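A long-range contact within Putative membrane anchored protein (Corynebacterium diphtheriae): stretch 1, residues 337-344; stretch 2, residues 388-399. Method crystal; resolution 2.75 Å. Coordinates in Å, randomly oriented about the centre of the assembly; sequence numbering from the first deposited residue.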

# COMPACT_ATOMS: atom_id res chain seq x y z
N VAL B 337 31.85 13.97 -27.74
CA VAL B 337 31.17 12.72 -28.04
C VAL B 337 31.52 12.33 -29.46
O VAL B 337 31.36 13.11 -30.39
CB VAL B 337 29.62 12.85 -27.93
CG1 VAL B 337 28.89 11.63 -28.50
CG2 VAL B 337 29.17 13.11 -26.50
N TYR B 338 31.99 11.10 -29.63
CA TYR B 338 32.40 10.59 -30.92
C TYR B 338 31.30 9.78 -31.60
O TYR B 338 30.84 10.19 -32.64
CB TYR B 338 33.67 9.78 -30.77
CG TYR B 338 34.68 10.44 -29.86
CD1 TYR B 338 35.05 11.77 -30.08
CD2 TYR B 338 35.28 9.75 -28.78
CE1 TYR B 338 35.96 12.41 -29.28
CE2 TYR B 338 36.21 10.40 -27.96
CZ TYR B 338 36.54 11.74 -28.24
OH TYR B 338 37.44 12.45 -27.50
N GLU B 339 30.93 8.61 -31.06
CA GLU B 339 29.85 7.79 -31.65
C GLU B 339 28.68 7.68 -30.73
O GLU B 339 28.84 7.61 -29.51
CB GLU B 339 30.28 6.36 -31.88
CG GLU B 339 30.28 5.92 -33.27
CD GLU B 339 30.68 4.47 -33.34
OE1 GLU B 339 30.15 3.64 -32.53
OE2 GLU B 339 31.56 4.17 -34.18
N ILE B 340 27.51 7.61 -31.33
CA ILE B 340 26.33 7.16 -30.62
C ILE B 340 25.56 6.28 -31.58
O ILE B 340 25.65 6.45 -32.80
CB ILE B 340 25.47 8.32 -30.06
CG1 ILE B 340 24.87 9.15 -31.17
CG2 ILE B 340 26.26 9.16 -29.08
CD1 ILE B 340 23.73 9.98 -30.70
N GLY B 341 24.86 5.30 -31.03
CA GLY B 341 23.97 4.49 -31.86
C GLY B 341 23.10 3.64 -30.97
O GLY B 341 23.45 3.43 -29.79
N ILE B 342 21.97 3.17 -31.51
CA ILE B 342 21.12 2.21 -30.80
C ILE B 342 21.56 0.76 -31.06
O ILE B 342 21.76 0.37 -32.21
CB ILE B 342 19.65 2.34 -31.23
CG1 ILE B 342 19.09 3.69 -30.79
CG2 ILE B 342 18.80 1.18 -30.65
CD1 ILE B 342 18.16 4.28 -31.83
N ASN B 343 21.68 -0.01 -29.98
CA ASN B 343 22.02 -1.45 -30.03
C ASN B 343 20.83 -2.25 -29.53
O ASN B 343 20.42 -2.14 -28.37
CB ASN B 343 23.24 -1.74 -29.15
CG ASN B 343 23.73 -3.21 -29.25
OD1 ASN B 343 24.17 -3.65 -30.30
ND2 ASN B 343 23.69 -3.93 -28.15
N ALA B 344 20.28 -3.08 -30.40
CA ALA B 344 18.99 -3.70 -30.12
C ALA B 344 19.18 -5.04 -29.44
O ALA B 344 20.24 -5.64 -29.56
CB ALA B 344 18.23 -3.86 -31.42
N LYS B 388 30.56 -6.29 -26.93
CA LYS B 388 30.52 -5.65 -28.27
C LYS B 388 29.10 -5.41 -28.75
O LYS B 388 28.20 -6.21 -28.46
CB LYS B 388 31.23 -6.52 -29.33
CG LYS B 388 32.70 -6.79 -29.05
CD LYS B 388 33.20 -8.09 -29.70
CE LYS B 388 34.65 -8.47 -29.25
NZ LYS B 388 34.71 -9.31 -28.01
N PRO B 389 28.90 -4.35 -29.55
CA PRO B 389 27.61 -4.14 -30.23
C PRO B 389 27.32 -5.33 -31.14
O PRO B 389 28.26 -6.00 -31.57
CB PRO B 389 27.85 -2.91 -31.10
CG PRO B 389 29.19 -2.33 -30.63
CD PRO B 389 29.96 -3.47 -30.09
N ASN B 390 26.05 -5.61 -31.43
CA ASN B 390 25.70 -6.69 -32.34
C ASN B 390 25.31 -6.17 -33.73
O ASN B 390 25.42 -4.98 -34.00
CB ASN B 390 24.61 -7.58 -31.73
CG ASN B 390 23.36 -6.81 -31.40
OD1 ASN B 390 22.81 -6.07 -32.26
ND2 ASN B 390 22.88 -6.95 -30.16
N GLU B 391 24.83 -7.07 -34.59
CA GLU B 391 24.51 -6.72 -35.99
C GLU B 391 23.52 -5.56 -36.14
O GLU B 391 23.47 -4.94 -37.18
CB GLU B 391 24.00 -7.96 -36.75
CG GLU B 391 25.02 -9.12 -36.82
CD GLU B 391 24.38 -10.55 -37.00
OE1 GLU B 391 23.24 -10.82 -36.49
OE2 GLU B 391 25.03 -11.42 -37.65
N SER B 392 22.73 -5.28 -35.12
CA SER B 392 21.73 -4.23 -35.22
C SER B 392 22.32 -2.83 -35.07
O SER B 392 21.70 -1.85 -35.44
CB SER B 392 20.66 -4.43 -34.16
OG SER B 392 21.19 -4.25 -32.85
N TYR B 393 23.50 -2.72 -34.49
CA TYR B 393 24.03 -1.43 -34.11
C TYR B 393 24.51 -0.70 -35.33
O TYR B 393 25.15 -1.31 -36.22
CB TYR B 393 25.21 -1.63 -33.19
CG TYR B 393 25.87 -0.37 -32.74
CD1 TYR B 393 25.37 0.35 -31.66
CD2 TYR B 393 27.03 0.09 -33.37
CE1 TYR B 393 26.00 1.50 -31.22
CE2 TYR B 393 27.66 1.25 -32.94
CZ TYR B 393 27.14 1.94 -31.86
OH TYR B 393 27.75 3.08 -31.41
N ARG B 394 24.21 0.60 -35.37
CA ARG B 394 24.71 1.49 -36.38
C ARG B 394 25.14 2.72 -35.65
O ARG B 394 24.30 3.39 -35.04
CB ARG B 394 23.63 1.88 -37.37
CG ARG B 394 23.00 0.72 -38.14
CD ARG B 394 23.97 0.12 -39.12
NE ARG B 394 23.32 -0.88 -39.93
CZ ARG B 394 23.13 -2.15 -39.56
NH1 ARG B 394 23.55 -2.58 -38.36
NH2 ARG B 394 22.51 -2.97 -40.40
N GLY B 395 26.45 3.03 -35.71
CA GLY B 395 27.03 4.15 -34.97
C GLY B 395 27.43 5.36 -35.81
O GLY B 395 28.12 5.23 -36.83
N PHE B 396 27.03 6.53 -35.35
CA PHE B 396 27.07 7.75 -36.12
C PHE B 396 28.04 8.75 -35.55
O PHE B 396 28.14 8.87 -34.33
CB PHE B 396 25.69 8.38 -36.09
CG PHE B 396 24.64 7.57 -36.82
CD1 PHE B 396 24.34 7.84 -38.16
CD2 PHE B 396 23.93 6.56 -36.14
CE1 PHE B 396 23.35 7.10 -38.83
CE2 PHE B 396 22.94 5.82 -36.79
CZ PHE B 396 22.64 6.09 -38.15
N HIS B 397 28.75 9.46 -36.41
CA HIS B 397 29.69 10.46 -35.96
C HIS B 397 29.29 11.80 -36.53
O HIS B 397 28.93 11.91 -37.69
CB HIS B 397 31.08 10.14 -36.48
CG HIS B 397 31.74 8.98 -35.80
ND1 HIS B 397 31.29 7.69 -35.96
CD2 HIS B 397 32.84 8.90 -35.03
CE1 HIS B 397 32.07 6.87 -35.29
NE2 HIS B 397 33.03 7.58 -34.72
N SER B 398 29.37 12.85 -35.73
CA SER B 398 29.06 14.17 -36.23
C SER B 398 29.97 14.51 -37.41
O SER B 398 31.15 14.14 -37.43
CB SER B 398 29.28 15.18 -35.12
OG SER B 398 29.27 16.49 -35.65
N ASP B 399 29.44 15.21 -38.40
CA ASP B 399 30.29 15.62 -39.51
C ASP B 399 30.83 17.02 -39.33
O ASP B 399 31.33 17.63 -40.27
CB ASP B 399 29.59 15.43 -40.86
CG ASP B 399 28.35 16.30 -41.02
OD1 ASP B 399 27.86 16.91 -40.02
OD2 ASP B 399 27.85 16.39 -42.17
O HOH W 1 30.03 12.60 -33.00
O HOH W 2 21.41 3.25 -34.33

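Two antiparallel strands meet here with only one closely bonded backbone pair, and side chains and water carry much of the rest. At that pair, Phe 396 N donates to Ile 340 O at 2.9 Å, while the return bond from Ile 340 N to Phe 396 O is weak at 3.3 Å. Two residues along each strand, a water takes over the ladder: it accepts from Ile 342 N and donates to Arg 394 O, bridging strands too far apart to bond directly.

Gly 341 CA and Gly 395 CA lie 4.4 Å apart, and the space the two glycines leave is used. A CB on Gly 341 would strike Arg 394 O and Tyr 393 CE1; one on Gly 395 would strike Glu 339 OE1. Across this gap Tyr 393, with chi1 at t, extends its ring beside Gly 341, and its OH donates to Glu 339 OE1 at 2.7 Å. Glu 339 reaches that hydroxyl with an extended chi2 but a chi1 of -117°, between wells. Its carboxylate also has hydrogen bonds elsewhere in the structure.

Beyond the strand pairing, polar side chains bind the type I turn from Asn 390 to Tyr 393. Asn 343, chi1 t, brings OD1 within 2.9 Å of Asn 390 N, which donates to it. Asn 390 adopts p, a rotamer that lets its amide work both ways: ND2 donates to Ala 344 O at 3.0 Å, while OD1 accepts from Ser 392 N at 3.0 Å and from Ser 392 OG at 2.5 Å. Ser 392, also p, points its CB toward the opposing stretch, and its OG accepts from Ala 344 N at 2.9 Å. The serine hydroxyl thus relays between a backbone amide and the asparagine carbonyl. The rule is economical: short side chains, each using donor and acceptor together, meet backbone groups where regular strand pairing has stopped.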